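PDB 2VOR: folylpolyglutamate synthase protein FOLC from Mycobacterium tuberculosis, which probably adds L-glutamate to dihydropteroate and extends the gamma-glutamyl tail of tetrahydrofolate, using ATP and a divalent metal. Local coordinates for residues S198-D203 / A353-G358; K75-R80 / V333-R338; L382-V387 / S408-D413. All coordinates share one frame; numbering follows the deposited sequence.

Contact 1: residues S198-D203 / A353-G358; sequences SIDHVD and AHNPAG. With CO (cobalt (II) ion), chain E; ACP (phosphomethylphosphonic acid adenylate ester), chain B.
The carboxylate of Asp200 meets the imidazole edge of His354, and the Asn355 amide beside them holds the same loop by its backbone. From His354 CB, chi1 of 55° puts CG between the backbone N and the carbonyl carbon. Along the ring, ND1 gives a weak bond to Asp200 OD1 at 2.9 Å, bent to 125° at the hydrogen. CE1 lies almost as near, with Asp200 OD1 3.1 Å from His354 CE1, and the carboxylate is turned 63° from the ring plane. CD2 faces ACP O3G of the ATP analogue, and NE2 makes two weak bonds to the same terminal phosphate, the shorter 3.0 Å from His354 NE2 to ACP O3G. The ring thus bridges the carboxylate and the phosphate; Asp200 and His354 have both been seen as magnesium ligands in this protein, and Lys385 pairs with Asp200 OD2.

Asn355 ND2 reaches Ile199 O weakly at 3.2 Å and also bonds Asn73. Asn355 is the N-cap of the helix that begins at Pro356, its OD1 accepting from Gly358 N at 2.7 Å. A water joins Ser198 OG and Ala357 N. The far end of loop 198-203 binds a cobalt ion through His201 NE2 and Asp203 OD1, away from segment 353-358. The contact ties the loop between strand 191-194 and helix 209-216, in the Mur ligase middle domain, to the start of helix 356-369 in the glutamate ligase domain.

Contact 2: residues K75-R80 / V333-R338; sequences KTSVAR and VTSPGR. With CO (cobalt (II) ion), chain D; ACP (phosphomethylphosphonic acid adenylate ester), chain B.
Arg80 lays one face of its guanidinium over Pro336, whose CD sits 3.3 Å above the plane and offset toward the rim. The same group grips Thr334 side-on with two nitrogens: Arg80 NE bonds Thr334 O at 2.9 Å, and Arg80 NH2 bonds Thr334 OG1 at 2.7 Å. Both acceptors lie in the guanidinium plane, although NE stands well above the plane of the Thr334 carbonyl. A bend at chi3 (64°) turns the end of the chain so that this edge meets Thr334, and the paired bonds together with the proline fix its rotation.

Nearer the nucleotide, the Thr76 methyl CG2 lies over one face of the Arg338 guanidinium, toward the rim and 3.6 Å from Arg338 NH2, the two side chains crossing at about a right angle. That arginine spends its edge on polar partners. NE bonds the alpha phosphate, with 2.7 Å from Arg338 NE to ACP O1A; NH2 reaches O1G of the terminal phosphate; NH1 goes back to Pro336 O at 2.6 Å, inside the type II turn from Ser335 to Arg338. Ser77 OG, 3.2 Å from Ser335 OG, donates to ACP O2A.

Thr76 OG1 binds a cobalt ion at 2.4 Å that also holds ACP O1G and O2B; Glu174 OE2 and Ser98 O bind the same ion. Lys75 contributes both N and NZ to ACP O1B, as P-loop lysines do; helix 75-88 is the helix that follows the loop. This helix, packed on strands 66-70 and 170-174 and on helix 296-313, is here joined to the loop linking helix 323-331 to strand 340-343.

Contact 3: residues L382-V387 / S408-D413; sequences LGDKDV and SPRALD
Leu382 CD1 rests over one face of the Arg410 guanidinium, 3.5 Å above its plane and displaced toward the rim, while Asp384 OD1 approaches the edge of that group. The salt bridge from Arg410 NH1 to Asp384 OD1 is 3.2 Å long and weak as a hydrogen bond, and the carboxylate is turned 73° from the guanidinium. A bend at chi3 (46°) carries the Arg410 head back across the leucine. The backbones meet beside it in a single bridge between Leu382 and Ala411, with Gly383 N to Arg410 O at 3.1 Å and nearly straight. Further along, Val387 and Leu412 reach toward each other tip to tip, Val387 CG2 lying 3.7 Å from Leu412 CD2.

The second shell positions these groups. Asp384 OD2 takes its main hydrogen bond from His201 ND1 of loop 198-203, with Lys385 NZ a weak second partner. Ser408 OG accepts Arg410 N at 3.0 Å, an ST turn that helps hold the type I turn carrying the arginine. Asp386 caps helix 387-394 through Gly389 N.

Strand 374-379, helix 387-394 and the adjacent parallel strand 400-403 form a beta-alpha-beta crossover; loop 382-387 lies after its first strand and loop 408-413 after its second, leading into helix 414-425, where Val387 and Leu412 also pack on Leu417.

Contact 2 is buried near the chain's centre, contact 1 partly buried, and contact 3 lies at the surface. Contacts 1 and 2 both touch the ATP analogue, and each joins segments far apart in sequence, whereas contact 3 joins two neighbouring loops of the glutamate ligase domain. Their chemistry follows this: arginine, backbone N-H groups and a cobalt ion bridging the phosphates in contact 2; a carboxylate-imidazole pair, a helix cap and a cobalt ion at the loop's outer end in contact 1; a weak salt-bridge network with aliphatic packing in contact 3. Contacts 1 and 3 meet directly, loop 198-203 bonding Asp384 by side chain and by backbone (Val202 N to Asp384 O); contacts 2 and 3 do not touch.

Contact 1: residues S198-D203 / A353-G358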
loop_
_atom_site.group_PDB
_atom_site.type_symbol
_atom_site.label_atom_id
_atom_site.label_comp_id
_atom_site.label_asym_id
_atom_site.label_seq_id
_atom_site.Cartn_x
_atom_site.Cartn_y
_atom_site.Cartn_z
ATOM N N SER A 198 0.455 3.243 12.848
ATOM C CA SER A 198 -0.765 3.357 13.689
ATOM C C SER A 198 -1.491 2.005 13.781
ATOM O O SER A 198 -0.923 0.981 13.444
ATOM C CB SER A 198 -1.665 4.534 13.244
ATOM O OG SER A 198 -2.524 4.146 12.217
ATOM N N ILE A 199 -2.714 1.957 14.279
ATOM C CA ILE A 199 -3.397 0.647 14.389
ATOM C C ILE A 199 -3.969 0.177 13.047
ATOM O O ILE A 199 -4.548 0.973 12.290
ATOM C CB ILE A 199 -4.517 0.658 15.470
ATOM C CG1 ILE A 199 -3.921 0.925 16.876
ATOM C CG2 ILE A 199 -5.302 -0.663 15.473
ATOM C CD1 ILE A 199 -2.645 0.069 17.202
ATOM N N ASP A 200 -3.791 -1.113 12.755
ATOM C CA ASP A 200 -4.360 -1.745 11.557
ATOM C C ASP A 200 -4.956 -3.121 11.837
ATOM O O ASP A 200 -6.169 -3.277 11.876
ATOM C CB ASP A 200 -3.314 -1.911 10.464
ATOM C CG ASP A 200 -3.902 -2.565 9.211
ATOM O OD1 ASP A 200 -4.861 -1.992 8.648
ATOM O OD2 ASP A 200 -3.470 -3.682 8.825
ATOM N N HIS A 201 -4.086 -4.112 11.972
ATOM C CA HIS A 201 -4.438 -5.445 12.416
ATOM C C HIS A 201 -4.628 -5.469 13.954
ATOM O O HIS A 201 -3.774 -5.055 14.701
ATOM C CB HIS A 201 -3.323 -6.427 12.001
ATOM C CG HIS A 201 -3.553 -7.812 12.504
ATOM N ND1 HIS A 201 -4.440 -8.672 11.903
ATOM C CD2 HIS A 201 -3.042 -8.473 13.567
ATOM C CE1 HIS A 201 -4.463 -9.811 12.570
ATOM N NE2 HIS A 201 -3.645 -9.706 13.601
ATOM N N VAL A 202 -5.755 -5.938 14.436
ATOM C CA VAL A 202 -6.048 -5.767 15.878
ATOM C C VAL A 202 -5.939 -7.113 16.646
ATOM O O VAL A 202 -6.696 -8.027 16.356
ATOM C CB VAL A 202 -7.469 -5.167 16.085
ATOM C CG1 VAL A 202 -7.792 -5.067 17.549
ATOM C CG2 VAL A 202 -7.612 -3.816 15.454
ATOM N N ASP A 203 -4.967 -7.222 17.563
ATOM C CA ASP A 203 -4.833 -8.339 18.536
ATOM C C ASP A 203 -5.275 -7.940 19.940
ATOM O O ASP A 203 -5.707 -8.781 20.716
ATOM C CB ASP A 203 -3.366 -8.775 18.668
ATOM C CG ASP A 203 -2.826 -9.405 17.402
ATOM O OD1 ASP A 203 -3.616 -10.057 16.736
ATOM O OD2 ASP A 203 -1.635 -9.227 17.043
ATOM N N ALA A 353 -9.105 2.073 2.018
ATOM C CA ALA A 353 -9.032 2.400 3.484
ATOM C C ALA A 353 -9.513 1.244 4.358
ATOM O O ALA A 353 -10.634 0.819 4.246
ATOM C CB ALA A 353 -9.841 3.658 3.807
ATOM N N HIS A 354 -8.652 0.714 5.207
ATOM C CA HIS A 354 -9.015 -0.445 5.999
ATOM C C HIS A 354 -8.566 -0.337 7.453
ATOM O O HIS A 354 -8.445 -1.327 8.146
ATOM C CB HIS A 354 -8.528 -1.745 5.368
ATOM C CG HIS A 354 -7.057 -1.804 5.087
ATOM N ND1 HIS A 354 -6.112 -2.080 6.063
ATOM C CD2 HIS A 354 -6.374 -1.724 3.917
ATOM C CE1 HIS A 354 -4.912 -2.120 5.514
ATOM N NE2 HIS A 354 -5.043 -1.878 4.218
ATOM N N ASN A 355 -8.294 0.859 7.903
ATOM C CA ASN A 355 -7.932 1.047 9.306
ATOM C C ASN A 355 -8.445 2.431 9.642
ATOM O O ASN A 355 -8.846 3.141 8.723
ATOM C CB ASN A 355 -6.412 0.828 9.510
ATOM C CG ASN A 355 -5.564 1.976 8.954
ATOM O OD1 ASN A 355 -6.056 2.857 8.301
ATOM N ND2 ASN A 355 -4.332 1.994 9.298
ATOM N N PRO A 356 -8.481 2.814 10.916
ATOM C CA PRO A 356 -9.065 4.136 11.242
ATOM C C PRO A 356 -8.299 5.377 10.769
ATOM O O PRO A 356 -8.909 6.359 10.388
ATOM C CB PRO A 356 -9.156 4.132 12.776
ATOM C CG PRO A 356 -9.176 2.651 13.173
ATOM C CD PRO A 356 -8.188 2.031 12.129
ATOM N N ALA A 357 -6.979 5.347 10.818
ATOM C CA ALA A 357 -6.180 6.430 10.287
ATOM C C ALA A 357 -6.445 6.575 8.776
ATOM O O ALA A 357 -6.613 7.677 8.281
ATOM C CB ALA A 357 -4.702 6.154 10.565
ATOM N N GLY A 358 -6.521 5.469 8.041
ATOM C CA GLY A 358 -6.825 5.481 6.575
ATOM C C GLY A 358 -8.244 5.990 6.287
ATOM O O GLY A 358 -8.472 6.789 5.405
HETATM CO CO CO E . -3.508 -11.521 14.948
HETATM P PG ACP B . -2.379 -1.678 1.969
HETATM O O1G ACP B . -1.362 -1.489 0.485
HETATM O O2G ACP B . -2.424 -3.052 2.686
HETATM O O3G ACP B . -3.729 -1.156 1.574
HETATM P PB ACP B . -0.407 0.507 2.668
HETATM O O1B ACP B . 0.391 0.800 3.874
HETATM O O2B ACP B . 0.447 -0.118 1.637
HETATM C C3B ACP B . -1.443 -0.878 3.315
HETATM P PA ACP B . -1.376 2.245 0.771
HETATM O O1A ACP B . -2.314 1.234 0.016
HETATM O O2A ACP B . -1.060 3.587 0.152
HETATM O O3A ACP B . -1.206 1.824 2.366
HETATM O "O5'" ACP B . -2.819 3.026 1.310
HETATM C "C5'" ACP B . -3.997 2.342 1.953
HETATM C "C4'" ACP B . -5.082 3.321 2.357
HETATM O "O4'" ACP B . -4.442 4.089 3.402
HETATM C "C3'" ACP B . -5.293 4.356 1.255
HETATM O "O3'" ACP B . -6.373 4.020 0.397
HETATM C "C2'" ACP B . -5.616 5.651 1.992
HETATM O "O2'" ACP B . -6.978 5.677 2.430
HETATM C "C1'" ACP B . -4.812 5.505 3.252
HETATM N N9 ACP B . -3.463 6.159 3.323
HETATM C C8 ACP B . -2.417 6.073 2.443
HETATM N N7 ACP B . -1.364 6.767 2.911
HETATM C C5 ACP B . -1.765 7.320 4.072
HETATM C C6 ACP B . -1.138 8.117 5.011
HETATM N N6 ACP B . 0.121 8.520 4.838
HETATM N N1 ACP B . -1.832 8.444 6.110
HETATM C C2 ACP B . -3.089 8.089 6.303
HETATM N N3 ACP B . -3.730 7.328 5.433
HETATM C C4 ACP B . -3.076 6.922 4.344
HETATM O O HOH W 1 -5.233 3.280 12.545
HETATM O O HOH W 2 -1.670 -11.343 15.233
HETATM O O HOH W 3 -5.560 -10.961 14.574
HETATM O O HOH W 4 -4.300 -13.164 13.467
#

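Contact 2: residues K75-R80 / V333-R338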
loop_
_atom_site.group_PDB
_atom_site.type_symbol
_atom_site.label_atom_id
_atom_site.label_comp_id
_atom_site.label_asym_id
_atom_site.label_seq_id
_atom_site.Cartn_x
_atom_site.Cartn_y
_atom_site.Cartn_z
ATOM N N LYS A 75 2.371 2.629 2.551
ATOM C CA LYS A 75 3.549 1.970 2.034
ATOM C C LYS A 75 3.496 1.765 0.534
ATOM O O LYS A 75 4.529 1.875 -0.183
ATOM C CB LYS A 75 3.867 0.608 2.697
ATOM C CG LYS A 75 3.831 0.508 4.227
ATOM C CD LYS A 75 4.307 -0.966 4.664
ATOM C CE LYS A 75 3.132 -1.965 4.415
ATOM N NZ LYS A 75 1.855 -1.364 5.086
ATOM N N THR A 76 2.336 1.311 0.066
ATOM C CA THR A 76 2.141 1.052 -1.394
ATOM C C THR A 76 2.247 2.287 -2.245
ATOM O O THR A 76 2.955 2.290 -3.186
ATOM C CB THR A 76 0.826 0.301 -1.736
ATOM O OG1 THR A 76 1.050 -1.063 -1.432
ATOM C CG2 THR A 76 0.544 0.393 -3.298
ATOM N N SER A 77 1.540 3.327 -1.854
ATOM C CA SER A 77 1.671 4.596 -2.442
ATOM C C SER A 77 3.094 5.145 -2.558
ATOM O O SER A 77 3.435 5.672 -3.613
ATOM C CB SER A 77 0.855 5.585 -1.679
ATOM O OG SER A 77 -0.472 5.215 -1.806
ATOM N N VAL A 78 3.838 5.141 -1.436
ATOM C CA VAL A 78 5.196 5.598 -1.358
ATOM C C VAL A 78 6.018 4.722 -2.265
ATOM O O VAL A 78 6.879 5.253 -3.017
ATOM C CB VAL A 78 5.764 5.575 0.127
ATOM C CG1 VAL A 78 7.300 5.842 0.168
ATOM C CG2 VAL A 78 5.015 6.581 1.019
ATOM N N ALA A 79 5.791 3.404 -2.241
ATOM C CA ALA A 79 6.568 2.548 -3.136
ATOM C C ALA A 79 6.405 2.927 -4.637
ATOM O O ALA A 79 7.351 2.789 -5.411
ATOM C CB ALA A 79 6.249 1.033 -2.925
ATOM N N ARG A 80 5.190 3.358 -5.016
ATOM C CA ARG A 80 4.866 3.658 -6.406
ATOM C C ARG A 80 5.459 5.003 -6.787
ATOM O O ARG A 80 5.917 5.172 -7.918
ATOM C CB ARG A 80 3.334 3.584 -6.669
ATOM C CG ARG A 80 2.782 2.080 -6.525
ATOM C CD ARG A 80 1.298 1.905 -6.767
ATOM N NE ARG A 80 0.977 2.238 -8.170
ATOM C CZ ARG A 80 0.903 1.327 -9.139
ATOM N NH1 ARG A 80 1.169 0.051 -8.845
ATOM N NH2 ARG A 80 0.608 1.705 -10.382
ATOM N N VAL A 333 2.842 9.414 -11.515
ATOM C CA VAL A 333 2.363 8.546 -10.438
ATOM C C VAL A 333 0.906 8.122 -10.596
ATOM O O VAL A 333 0.019 8.947 -10.904
ATOM C CB VAL A 333 2.421 9.253 -9.023
ATOM C CG1 VAL A 333 1.909 8.328 -7.973
ATOM C CG2 VAL A 333 3.772 9.612 -8.716
ATOM N N THR A 334 0.668 6.813 -10.396
ATOM C CA THR A 334 -0.667 6.257 -10.260
ATOM C C THR A 334 -0.664 5.509 -8.903
ATOM O O THR A 334 0.371 5.044 -8.407
ATOM C CB THR A 334 -1.051 5.316 -11.439
ATOM O OG1 THR A 334 -0.291 4.096 -11.353
ATOM C CG2 THR A 334 -0.833 5.971 -12.842
ATOM N N SER A 335 -1.839 5.380 -8.308
ATOM C CA SER A 335 -2.025 4.536 -7.125
ATOM C C SER A 335 -3.421 3.963 -7.198
ATOM O O SER A 335 -4.336 4.491 -6.628
ATOM C CB SER A 335 -1.841 5.320 -5.826
ATOM O OG SER A 335 -1.615 4.430 -4.703
ATOM N N PRO A 336 -3.593 2.906 -7.988
ATOM C CA PRO A 336 -4.896 2.273 -8.213
ATOM C C PRO A 336 -5.576 1.852 -6.923
ATOM O O PRO A 336 -4.913 1.330 -6.042
ATOM C CB PRO A 336 -4.544 1.067 -9.052
ATOM C CG PRO A 336 -3.297 1.539 -9.790
ATOM C CD PRO A 336 -2.511 2.258 -8.748
ATOM N N GLY A 337 -6.889 2.115 -6.807
ATOM C CA GLY A 337 -7.684 1.791 -5.605
ATOM C C GLY A 337 -7.372 2.624 -4.377
ATOM O O GLY A 337 -7.823 2.309 -3.282
ATOM N N ARG A 338 -6.568 3.664 -4.521
ATOM C CA ARG A 338 -6.423 4.701 -3.463
ATOM C C ARG A 338 -7.086 6.010 -3.980
ATOM O O ARG A 338 -6.564 6.690 -4.912
ATOM C CB ARG A 338 -4.935 4.941 -3.096
ATOM C CG ARG A 338 -4.319 3.825 -2.201
ATOM C CD ARG A 338 -4.328 2.469 -2.984
ATOM N NE ARG A 338 -3.573 1.344 -2.394
ATOM C CZ ARG A 338 -3.412 0.125 -2.935
ATOM N NH1 ARG A 338 -3.905 -0.183 -4.136
ATOM N NH2 ARG A 338 -2.723 -0.807 -2.290
HETATM CO CO CO D . 0.516 -2.017 0.667
HETATM P PG ACP B . -2.379 -1.678 1.969
HETATM O O1G ACP B . -1.362 -1.489 0.485
HETATM O O2G ACP B . -2.424 -3.052 2.686
HETATM O O3G ACP B . -3.729 -1.156 1.574
HETATM P PB ACP B . -0.407 0.507 2.668
HETATM O O1B ACP B . 0.391 0.800 3.874
HETATM O O2B ACP B . 0.447 -0.118 1.637
HETATM C C3B ACP B . -1.443 -0.878 3.315
HETATM P PA ACP B . -1.376 2.245 0.771
HETATM O O1A ACP B . -2.314 1.234 0.016
HETATM O O2A ACP B . -1.060 3.587 0.152
HETATM O O3A ACP B . -1.206 1.824 2.366
HETATM O "O5'" ACP B . -2.819 3.026 1.310
HETATM C "C5'" ACP B . -3.997 2.342 1.953
HETATM C "C4'" ACP B . -5.082 3.321 2.357
HETATM O "O4'" ACP B . -4.442 4.089 3.402
HETATM C "C3'" ACP B . -5.293 4.356 1.255
HETATM O "O3'" ACP B . -6.373 4.020 0.397
HETATM C "C2'" ACP B . -5.616 5.651 1.992
HETATM O "O2'" ACP B . -6.978 5.677 2.430
HETATM C "C1'" ACP B . -4.812 5.505 3.252
HETATM N N9 ACP B . -3.463 6.159 3.323
HETATM C C8 ACP B . -2.417 6.073 2.443
HETATM N N7 ACP B . -1.364 6.767 2.911
HETATM C C5 ACP B . -1.765 7.320 4.072
HETATM C C6 ACP B . -1.138 8.117 5.011
HETATM N N6 ACP B . 0.121 8.520 4.838
HETATM N N1 ACP B . -1.832 8.444 6.110
HETATM C C2 ACP B . -3.089 8.089 6.303
HETATM N N3 ACP B . -3.730 7.328 5.433
HETATM C C4 ACP B . -3.076 6.922 4.344
#

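Contact 3: residues L382-V387 / S408-D413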
loop_
_atom_site.group_PDB
_atom_site.type_symbol
_atom_site.label_atom_id
_atom_site.label_comp_id
_atom_site.label_asym_id
_atom_site.label_seq_id
_atom_site.Cartn_x
_atom_site.Cartn_y
_atom_site.Cartn_z
ATOM N N LEU A 382 -12.521 -6.695 6.355
ATOM C CA LEU A 382 -12.008 -7.950 6.868
ATOM C C LEU A 382 -12.096 -8.013 8.420
ATOM O O LEU A 382 -12.034 -6.985 9.105
ATOM C CB LEU A 382 -10.557 -8.180 6.384
ATOM C CG LEU A 382 -10.308 -7.977 4.889
ATOM C CD1 LEU A 382 -8.976 -8.567 4.565
ATOM C CD2 LEU A 382 -11.406 -8.539 3.977
ATOM N N GLY A 383 -12.233 -9.223 8.969
ATOM C CA GLY A 383 -12.481 -9.412 10.421
ATOM C C GLY A 383 -11.316 -9.101 11.365
ATOM O O GLY A 383 -11.494 -9.054 12.571
ATOM N N ASP A 384 -10.108 -8.901 10.853
ATOM C CA ASP A 384 -9.012 -8.542 11.746
ATOM C C ASP A 384 -8.815 -7.026 11.900
ATOM O O ASP A 384 -7.812 -6.591 12.461
ATOM C CB ASP A 384 -7.705 -9.211 11.316
ATOM C CG ASP A 384 -7.262 -8.753 9.945
ATOM O OD1 ASP A 384 -8.197 -8.591 9.138
ATOM O OD2 ASP A 384 -6.036 -8.509 9.682
ATOM N N LYS A 385 -9.766 -6.225 11.415
ATOM C CA LYS A 385 -9.544 -4.780 11.374
ATOM C C LYS A 385 -10.221 -4.166 12.548
ATOM O O LYS A 385 -11.090 -4.816 13.157
ATOM C CB LYS A 385 -10.083 -4.102 10.100
ATOM C CG LYS A 385 -9.315 -4.367 8.829
ATOM C CD LYS A 385 -7.943 -4.951 9.070
ATOM C CE LYS A 385 -7.216 -5.128 7.714
ATOM N NZ LYS A 385 -5.865 -5.680 7.818
ATOM N N ASP A 386 -9.850 -2.915 12.871
ATOM C CA ASP A 386 -10.641 -2.080 13.839
ATOM C C ASP A 386 -11.915 -1.587 13.112
ATOM O O ASP A 386 -12.000 -0.461 12.626
ATOM C CB ASP A 386 -9.785 -0.917 14.385
ATOM C CG ASP A 386 -10.483 -0.117 15.465
ATOM O OD1 ASP A 386 -11.712 -0.299 15.676
ATOM O OD2 ASP A 386 -9.784 0.706 16.126
ATOM N N VAL A 387 -12.880 -2.487 12.983
ATOM C CA VAL A 387 -14.101 -2.190 12.231
ATOM C C VAL A 387 -14.838 -0.937 12.719
ATOM O O VAL A 387 -15.282 -0.105 11.920
ATOM C CB VAL A 387 -15.035 -3.410 12.280
ATOM C CG1 VAL A 387 -16.406 -3.075 11.674
ATOM C CG2 VAL A 387 -14.293 -4.577 11.592
ATOM N N SER A 408 -13.920 -12.169 -0.165
ATOM C CA SER A 408 -12.810 -12.803 0.563
ATOM C C SER A 408 -13.301 -13.749 1.692
ATOM O O SER A 408 -14.249 -13.427 2.408
ATOM C CB SER A 408 -11.862 -11.714 1.120
ATOM O OG SER A 408 -11.165 -12.116 2.289
ATOM N N PRO A 409 -12.632 -14.911 1.863
ATOM C CA PRO A 409 -12.958 -15.821 2.984
ATOM C C PRO A 409 -12.661 -15.222 4.377
ATOM O O PRO A 409 -13.133 -15.731 5.379
ATOM C CB PRO A 409 -12.039 -17.027 2.732
ATOM C CG PRO A 409 -10.871 -16.442 2.002
ATOM C CD PRO A 409 -11.493 -15.413 1.072
ATOM N N ARG A 410 -11.906 -14.131 4.414
ATOM C CA ARG A 410 -11.518 -13.445 5.646
ATOM C C ARG A 410 -12.434 -12.237 5.878
ATOM O O ARG A 410 -12.255 -11.484 6.851
ATOM C CB ARG A 410 -10.058 -12.959 5.539
ATOM C CG ARG A 410 -8.943 -13.995 5.704
ATOM C CD ARG A 410 -7.571 -13.327 5.512
ATOM N NE ARG A 410 -7.461 -12.047 6.251
ATOM C CZ ARG A 410 -6.570 -11.071 5.996
ATOM N NH1 ARG A 410 -6.562 -9.953 6.725
ATOM N NH2 ARG A 410 -5.693 -11.192 5.006
ATOM N N ALA A 411 -13.407 -12.030 4.987
ATOM C CA ALA A 411 -14.338 -10.919 5.177
ATOM C C ALA A 411 -15.303 -11.104 6.337
ATOM O O ALA A 411 -15.710 -12.213 6.704
ATOM C CB ALA A 411 -15.094 -10.587 3.909
ATOM N N LEU A 412 -15.662 -9.988 6.925
ATOM C CA LEU A 412 -16.734 -9.917 7.899
ATOM C C LEU A 412 -18.071 -10.202 7.226
ATOM O O LEU A 412 -18.359 -9.685 6.142
ATOM C CB LEU A 412 -16.735 -8.517 8.472
ATOM C CG LEU A 412 -17.229 -8.133 9.854
ATOM C CD1 LEU A 412 -16.572 -8.948 10.950
ATOM C CD2 LEU A 412 -16.918 -6.647 10.026
ATOM N N ASP A 413 -18.897 -11.032 7.869
ATOM C CA ASP A 413 -20.209 -11.377 7.323
ATOM C C ASP A 413 -21.153 -10.142 7.335
ATOM O O ASP A 413 -21.041 -9.268 8.182
ATOM C CB ASP A 413 -20.805 -12.584 8.086
ATOM C CG ASP A 413 -20.511 -12.506 9.596
ATOM O OD1 ASP A 413 -19.352 -12.120 9.965
ATOM O OD2 ASP A 413 -21.430 -12.813 10.409
#